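Local coordinates for protein lactococcal phage P2 ORF15 (PDB 2WZP) that probably serves as the distal tail protein (Dit) of a lactococcal siphophage, building the central ring through which the baseplate joins the tail, at residues K34-L39 and Q130-L135; Q105-F110 and V140-G145; I255-E260 and I266-D271. All coordinates share one frame; numbering follows the deposited sequence.

Interaction 1: residues K34-L39 and Q130-L135; sequences KIHTNL and QVYADL
The Tyr-132 ring carries a methyl group over one face and a histidine at its edge. The methyl is Leu-39 CD1, which sits 4.1 Å from the centroid of the Tyr-132 ring and 15° off the ring normal, a geometry that meets the definition of a CH-pi contact. It is displaced toward the CD1-CE1 side, with Leu-39 CD1 at 4.0 Å from Tyr-132 CD1. The edge is approached near its plane by the imidazole, His-36 NE2 lying 4.4 Å from Tyr-132 CE1. The other leucine branch, Leu-39 CD2, rests 3.9 Å above the plane of the His-36 ring, toward its rim. As Leu-39 CD2 also touches Tyr-132 CE1 at 4.1 Å, it bridges the two rings, and the leucine and tyrosine side chains cross at about a right angle. The CB bond of Tyr-132 points toward 34-39, and CG anti to the carbonyl carbon (chi1 -55°) sets the ring beside Leu-39. In the N-terminal domain sheet, strand 120-125 runs between strands 32-36 and 130-140, and the 9.4 Å separating His-36 CA from Asp-134 CA agrees with two strand spacings. His-36 and Tyr-132 consequently meet across the sheet face, over the middle strand, whose Glu-123 touches Tyr-132. His-36 NE2 pairs with Glu-123 OE1 and ND1 with Asp-44 OD2, so two carboxylates fix the rotation of the imidazole and would probably favour its protonated form. Leu-39, just past the strand end, also packs on Tyr-165 and Tyr-167 of strand 165-173.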
# COMPACT_ATOMS: atom_id res chain seq x y z
N LYS M 34 -2.42 24.56 28.22
CA LYS M 34 -1.83 25.91 28.19
C LYS M 34 -0.33 25.77 28.20
O LYS M 34 0.18 24.84 28.83
CB LYS M 34 -2.28 26.75 29.40
CG LYS M 34 -3.72 27.18 29.35
CD LYS M 34 -4.14 27.85 30.63
CE LYS M 34 -5.54 28.42 30.55
NZ LYS M 34 -6.55 27.35 30.41
N ILE M 35 0.38 26.67 27.53
CA ILE M 35 1.84 26.69 27.55
C ILE M 35 2.24 27.91 28.38
O ILE M 35 1.82 29.02 28.08
CB ILE M 35 2.44 26.69 26.11
CG1 ILE M 35 2.33 25.29 25.44
CG2 ILE M 35 3.89 27.23 26.05
CD1 ILE M 35 3.15 24.10 26.07
N HIS M 36 3.00 27.69 29.48
CA HIS M 36 3.49 28.75 30.36
C HIS M 36 4.97 28.92 30.08
O HIS M 36 5.69 27.92 30.01
CB HIS M 36 3.32 28.39 31.84
CG HIS M 36 1.90 28.21 32.27
ND1 HIS M 36 1.24 29.19 32.98
CD2 HIS M 36 1.07 27.15 32.10
CE1 HIS M 36 0.03 28.71 33.21
NE2 HIS M 36 -0.12 27.49 32.69
N THR M 37 5.42 30.18 29.93
CA THR M 37 6.84 30.48 29.71
C THR M 37 7.61 30.52 31.04
O THR M 37 8.83 30.37 31.05
CB THR M 37 7.05 31.74 28.87
OG1 THR M 37 6.43 32.84 29.52
CG2 THR M 37 6.54 31.59 27.42
N ASN M 38 6.88 30.70 32.17
CA ASN M 38 7.48 30.73 33.49
C ASN M 38 6.45 30.54 34.59
O ASN M 38 6.13 31.49 35.32
CB ASN M 38 8.28 32.01 33.68
CG ASN M 38 9.15 32.02 34.90
OD1 ASN M 38 9.36 31.03 35.62
ND2 ASN M 38 9.65 33.19 35.20
N LEU M 39 5.97 29.30 34.75
CA LEU M 39 4.98 28.95 35.77
C LEU M 39 5.37 29.52 37.13
O LEU M 39 6.50 29.31 37.58
CB LEU M 39 4.85 27.44 35.86
CG LEU M 39 3.50 26.77 36.19
CD1 LEU M 39 3.66 25.75 37.25
CD2 LEU M 39 2.38 27.73 36.40
N GLN M 130 -5.64 19.15 37.54
CA GLN M 130 -4.96 20.32 36.99
C GLN M 130 -3.46 20.08 37.25
O GLN M 130 -2.96 20.39 38.33
CB GLN M 130 -5.45 21.60 37.62
CG GLN M 130 -4.93 22.84 36.91
CD GLN M 130 -5.45 24.09 37.55
OE1 GLN M 130 -5.92 24.12 38.70
NE2 GLN M 130 -5.38 25.17 36.80
N VAL M 131 -2.80 19.44 36.29
CA VAL M 131 -1.39 19.03 36.38
C VAL M 131 -0.47 19.71 35.37
O VAL M 131 -0.95 20.39 34.45
CB VAL M 131 -1.22 17.49 36.40
CG1 VAL M 131 -2.06 16.86 37.53
CG2 VAL M 131 -1.59 16.91 35.05
N TYR M 132 0.86 19.59 35.58
CA TYR M 132 1.85 20.25 34.76
C TYR M 132 2.94 19.31 34.29
O TYR M 132 3.21 18.29 34.93
CB TYR M 132 2.46 21.41 35.55
CG TYR M 132 1.42 22.39 36.05
CD1 TYR M 132 1.02 23.47 35.28
CD2 TYR M 132 0.82 22.22 37.31
CE1 TYR M 132 0.05 24.37 35.74
CE2 TYR M 132 -0.17 23.09 37.76
CZ TYR M 132 -0.55 24.17 36.97
OH TYR M 132 -1.49 25.08 37.39
N ALA M 133 3.59 19.68 33.18
CA ALA M 133 4.72 18.96 32.63
C ALA M 133 5.74 19.96 32.17
O ALA M 133 5.39 20.82 31.37
CB ALA M 133 4.29 18.06 31.46
N ASP M 134 6.97 19.90 32.68
CA ASP M 134 8.08 20.75 32.21
C ASP M 134 8.62 20.05 30.98
O ASP M 134 8.99 18.87 31.04
CB ASP M 134 9.19 20.91 33.25
CG ASP M 134 8.76 21.65 34.49
OD1 ASP M 134 7.71 22.37 34.42
OD2 ASP M 134 9.48 21.56 35.51
N LEU M 135 8.60 20.77 29.85
CA LEU M 135 8.99 20.28 28.53
C LEU M 135 10.09 21.12 27.89
O LEU M 135 10.27 22.30 28.21
CB LEU M 135 7.75 20.35 27.61
CG LEU M 135 6.48 19.63 28.05
CD1 LEU M 135 5.36 19.91 27.08
CD2 LEU M 135 6.71 18.10 28.15

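Interaction 2: residues Q105-F110 and V140-G145; sequences QLMKDF and VTKTEG
Met-107 reaches from helix 100-115 to the backbone of 140-145, and its terminal methyl does all the close touching. Met-107 CE lies 3.6 Å from Thr-141 O and 4.3 Å from Lys-142 CG, so the methyl meets the Thr-141 carbonyl oxygen from its outer end and the side of the lysine chain at CG. The thioether gets there by bending twice, at chi2 (-56°) and again at chi3 (-96°), which turns the methyl from the helix surface onto the opposing chain. The CA atoms of Met-107 and Lys-142 are 8.6 Å apart, a separation bridged by the methionine side chain. Phe-152 touches both Met-107 and Lys-142, and Phe-325 of the second subunit also packs on Met-107. Lys-142 is extended along its whole length, and this carries NZ past the methionine to the second subunit, where it bonds to Tyr-124 OH and Val-326 O of that chain; its aliphatic part serves one subunit and its ammonium group the other. Within the helix, Gln-105 NE2 donates to Asp-109 OD1, one turn further on, at 3.1 Å with an N-H...O angle of 147°; the carboxylate is met from above its plane, while the acceptor lies close to the amide plane of the glutamine. Since Val-140 pairs antiparallel with a strand of the second subunit, the arrangement is that of a helix packed against the loop that leaves a strand whose sheet runs on into the second subunit, consistent with the ring assembly of Dit N-terminal domains.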
# COMPACT_ATOMS: atom_id res chain seq x y z
N GLN M 105 3.17 36.01 12.30
CA GLN M 105 3.43 36.60 13.61
C GLN M 105 3.18 35.61 14.74
O GLN M 105 4.02 35.48 15.64
CB GLN M 105 2.59 37.87 13.80
CG GLN M 105 3.06 38.74 14.96
CD GLN M 105 4.37 39.40 14.65
OE1 GLN M 105 4.42 40.32 13.84
NE2 GLN M 105 5.44 38.96 15.28
N LEU M 106 2.03 34.89 14.70
CA LEU M 106 1.66 33.88 15.70
C LEU M 106 2.68 32.74 15.77
O LEU M 106 3.09 32.40 16.87
CB LEU M 106 0.26 33.32 15.44
CG LEU M 106 -0.91 34.28 15.71
CD1 LEU M 106 -2.15 33.79 14.97
CD2 LEU M 106 -1.15 34.46 17.21
N MET M 107 3.11 32.18 14.62
CA MET M 107 4.12 31.13 14.55
C MET M 107 5.43 31.60 15.14
O MET M 107 5.98 30.94 16.01
CB MET M 107 4.36 30.70 13.09
CG MET M 107 3.62 29.44 12.70
SD MET M 107 3.96 27.98 13.73
CE MET M 107 5.21 27.18 12.74
N LYS M 108 5.94 32.75 14.66
CA LYS M 108 7.20 33.38 15.09
C LYS M 108 7.20 33.65 16.59
O LYS M 108 8.17 33.30 17.26
CB LYS M 108 7.43 34.68 14.30
CG LYS M 108 8.83 35.24 14.42
CD LYS M 108 8.98 36.50 13.60
CE LYS M 108 10.23 37.27 13.97
NZ LYS M 108 10.19 37.81 15.36
N ASP M 109 6.12 34.23 17.13
CA ASP M 109 6.04 34.54 18.56
C ASP M 109 5.94 33.32 19.43
O ASP M 109 6.64 33.25 20.43
CB ASP M 109 4.90 35.53 18.86
CG ASP M 109 5.09 36.94 18.31
OD1 ASP M 109 6.18 37.23 17.72
OD2 ASP M 109 4.17 37.76 18.49
N PHE M 110 5.09 32.35 19.06
CA PHE M 110 4.92 31.13 19.83
C PHE M 110 6.20 30.33 19.95
O PHE M 110 6.58 29.96 21.05
CB PHE M 110 3.82 30.27 19.22
CG PHE M 110 3.48 29.05 20.05
CD1 PHE M 110 2.86 29.19 21.28
CD2 PHE M 110 3.79 27.78 19.60
CE1 PHE M 110 2.55 28.07 22.05
CE2 PHE M 110 3.48 26.66 20.37
CZ PHE M 110 2.86 26.82 21.58
N VAL M 140 10.12 21.38 15.63
CA VAL M 140 8.99 22.14 15.12
C VAL M 140 9.18 22.22 13.60
O VAL M 140 10.31 22.38 13.14
CB VAL M 140 8.79 23.51 15.80
CG1 VAL M 140 9.93 24.48 15.50
CG2 VAL M 140 7.43 24.11 15.44
N THR M 141 8.09 22.03 12.84
CA THR M 141 8.11 22.15 11.39
C THR M 141 7.56 23.49 10.99
O THR M 141 6.79 24.09 11.75
CB THR M 141 7.30 21.01 10.71
OG1 THR M 141 5.90 21.18 10.99
CG2 THR M 141 7.75 19.62 11.12
N LYS M 142 7.93 23.97 9.80
CA LYS M 142 7.37 25.19 9.20
C LYS M 142 7.32 24.97 7.72
O LYS M 142 8.34 24.71 7.10
CB LYS M 142 8.14 26.48 9.56
CG LYS M 142 7.37 27.71 9.11
CD LYS M 142 8.10 29.01 9.32
CE LYS M 142 7.13 30.15 9.06
NZ LYS M 142 7.82 31.44 8.90
N THR M 143 6.10 24.98 7.17
CA THR M 143 5.82 24.75 5.74
C THR M 143 4.90 25.79 5.12
O THR M 143 4.59 26.79 5.74
CB THR M 143 5.29 23.30 5.50
OG1 THR M 143 4.01 23.14 6.12
CG2 THR M 143 6.28 22.21 5.95
N GLU M 144 4.52 25.56 3.86
CA GLU M 144 3.63 26.38 3.04
C GLU M 144 2.69 25.43 2.30
O GLU M 144 3.05 24.83 1.27
CB GLU M 144 4.41 27.20 2.01
CG GLU M 144 5.29 28.28 2.58
CD GLU M 144 6.27 28.85 1.58
OE1 GLU M 144 6.14 28.55 0.37
OE2 GLU M 144 7.17 29.59 2.01
N GLY M 145 1.48 25.31 2.84
CA GLY M 145 0.40 24.50 2.32
C GLY M 145 -0.86 25.03 2.97
O GLY M 145 -1.67 24.27 3.54

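Interaction 3: residues I255-E260 and I266-D271; sequences IVFKTE and ILINTD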
# COMPACT_ATOMS: atom_id res chain seq x y z
N ILE M 255 20.06 17.27 54.62
CA ILE M 255 20.71 18.42 54.00
C ILE M 255 20.99 19.36 55.17
O ILE M 255 20.07 20.00 55.65
CB ILE M 255 19.81 19.05 52.89
CG1 ILE M 255 19.43 17.99 51.82
CG2 ILE M 255 20.49 20.26 52.26
CD1 ILE M 255 18.15 18.24 51.12
N VAL M 256 22.23 19.32 55.72
CA VAL M 256 22.68 20.07 56.90
C VAL M 256 23.91 20.92 56.54
O VAL M 256 24.78 20.46 55.79
CB VAL M 256 22.98 19.11 58.10
CG1 VAL M 256 23.26 19.88 59.38
CG2 VAL M 256 21.84 18.13 58.34
N PHE M 257 23.99 22.14 57.11
CA PHE M 257 25.06 23.09 56.85
C PHE M 257 25.68 23.62 58.13
O PHE M 257 24.98 23.83 59.11
CB PHE M 257 24.49 24.30 56.07
CG PHE M 257 23.76 23.94 54.80
CD1 PHE M 257 24.45 23.74 53.61
CD2 PHE M 257 22.36 23.80 54.80
CE1 PHE M 257 23.77 23.40 52.45
CE2 PHE M 257 21.69 23.47 53.62
CZ PHE M 257 22.39 23.29 52.46
N LYS M 258 26.98 23.96 58.06
CA LYS M 258 27.71 24.64 59.13
C LYS M 258 28.46 25.81 58.53
O LYS M 258 29.57 25.67 58.02
CB LYS M 258 28.61 23.70 59.95
CG LYS M 258 29.24 24.38 61.18
CD LYS M 258 28.21 25.04 62.14
CE LYS M 258 28.90 25.85 63.20
NZ LYS M 258 29.27 27.21 62.73
N THR M 259 27.83 26.99 58.60
CA THR M 259 28.36 28.26 58.11
C THR M 259 29.23 28.97 59.13
O THR M 259 29.02 28.83 60.33
CB THR M 259 27.22 29.17 57.63
OG1 THR M 259 26.29 29.36 58.69
CG2 THR M 259 26.49 28.59 56.44
N GLU M 260 30.21 29.74 58.66
CA GLU M 260 31.09 30.53 59.50
C GLU M 260 30.29 31.68 60.15
O GLU M 260 30.48 31.95 61.34
CB GLU M 260 32.25 31.10 58.66
CG GLU M 260 33.54 31.27 59.45
CD GLU M 260 34.20 29.97 59.87
OE1 GLU M 260 34.99 29.43 59.06
OE2 GLU M 260 33.91 29.47 60.98
N ILE M 266 18.29 30.20 54.62
CA ILE M 266 18.98 29.36 53.66
C ILE M 266 17.96 28.89 52.64
O ILE M 266 16.90 28.41 53.02
CB ILE M 266 19.62 28.14 54.38
CG1 ILE M 266 20.68 28.59 55.42
CG2 ILE M 266 20.19 27.11 53.36
CD1 ILE M 266 21.06 27.48 56.47
N LEU M 267 18.28 28.97 51.35
CA LEU M 267 17.41 28.48 50.29
C LEU M 267 17.97 27.19 49.74
O LEU M 267 19.15 27.10 49.41
CB LEU M 267 17.21 29.55 49.19
CG LEU M 267 16.20 29.22 48.08
CD1 LEU M 267 15.54 30.48 47.56
CD2 LEU M 267 16.86 28.53 46.93
N ILE M 268 17.12 26.17 49.67
CA ILE M 268 17.48 24.85 49.12
C ILE M 268 16.56 24.47 47.97
O ILE M 268 15.39 24.85 47.98
CB ILE M 268 17.64 23.71 50.18
CG1 ILE M 268 16.34 23.42 50.93
CG2 ILE M 268 18.80 24.01 51.16
CD1 ILE M 268 16.34 22.17 51.80
N ASN M 269 17.09 23.76 46.95
CA ASN M 269 16.31 23.26 45.83
C ASN M 269 16.93 22.00 45.31
O ASN M 269 18.04 22.04 44.77
CB ASN M 269 16.12 24.29 44.73
CG ASN M 269 15.04 23.90 43.76
OD1 ASN M 269 14.62 22.72 43.63
ND2 ASN M 269 14.60 24.89 43.03
N THR M 270 16.23 20.87 45.49
CA THR M 270 16.74 19.54 45.09
C THR M 270 16.47 19.19 43.62
O THR M 270 16.82 18.09 43.17
CB THR M 270 16.25 18.47 46.04
OG1 THR M 270 14.84 18.36 45.93
CG2 THR M 270 16.64 18.73 47.48
N ASP M 271 15.84 20.12 42.86
CA ASP M 271 15.56 19.95 41.43
C ASP M 271 16.90 19.68 40.73
O ASP M 271 17.77 20.54 40.78
CB ASP M 271 14.90 21.23 40.87
CG ASP M 271 14.57 21.27 39.40
OD1 ASP M 271 15.11 20.43 38.63
OD2 ASP M 271 13.84 22.19 38.99
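Ile-255 and Phe-257 face Ile-266 and Ile-268 from a different sheet, although only a short connection separates the two strands in sequence. The axes of 255-257 and 266-269 come no closer than 10.2 Å, too far for strand pairing, and their directions differ by 151°. They are thus layers stacked face to face, not partners in a hairpin: strand 251-257 borders the four-stranded sheet, and strand 265-269 lies inside the six-stranded one. This is a beta-sandwich, as expected of a Dit C-terminal domain. Ile-268 CG2 makes contacts with both residues of the facing strand: it meets the Phe-257 ring at the edge, near the ring plane, 3.8 Å from Phe-257 CE2. Because chi1 of Ile-268 (63°) sets CG1 between the backbone N and carbonyl carbon, it is the CG2 branch that faces the ring, and the same methyl lies 4.3 Å from Ile-255 CG2. Ile-266 CG2 comes to Phe-257 CE2 at 3.9 Å, the two side chains lying alongside, their tips pointing opposite ways. At the far end Ile-255 CD1 meets Thr-270 CG2 at 4.0 Å, while the threonine hydroxyl turns to the backbone N of Phe-227. There an Asx turn follows, Asp-271 N donating to Asn-269 OD1 at 3.0 Å from above the carbonyl plane. Tyr-277 touches Ile-255, Phe-257 and Ile-268, extending the apolar layer. With methyls and an aromatic edge as the touching groups, attraction between these two segments probably rests on dispersion and exclusion of water, their relative position being set by the fit of the side chains.

In the fold
Interactions 1 and 2 belong to the N-terminal domain and share strand 130-140, interaction 1 at its start and interaction 2 at and beyond its end; they touch through Ile-35 CG1 and Phe-110 CZ, 4.2 Å apart. Interaction 3 stands in the C-terminal domain, with its centre about 27 Å from that of interaction 1 and about 44 Å from that of interaction 2. It is a fully buried apolar core between two sheets. Interaction 1, partly buried, instead mixes methyl-on-ring packing with a histidine held by carboxylates over a single sheet. Interaction 2, buried partly by a second subunit, sets a helix thioether against backbone and lysine at the assembly interface.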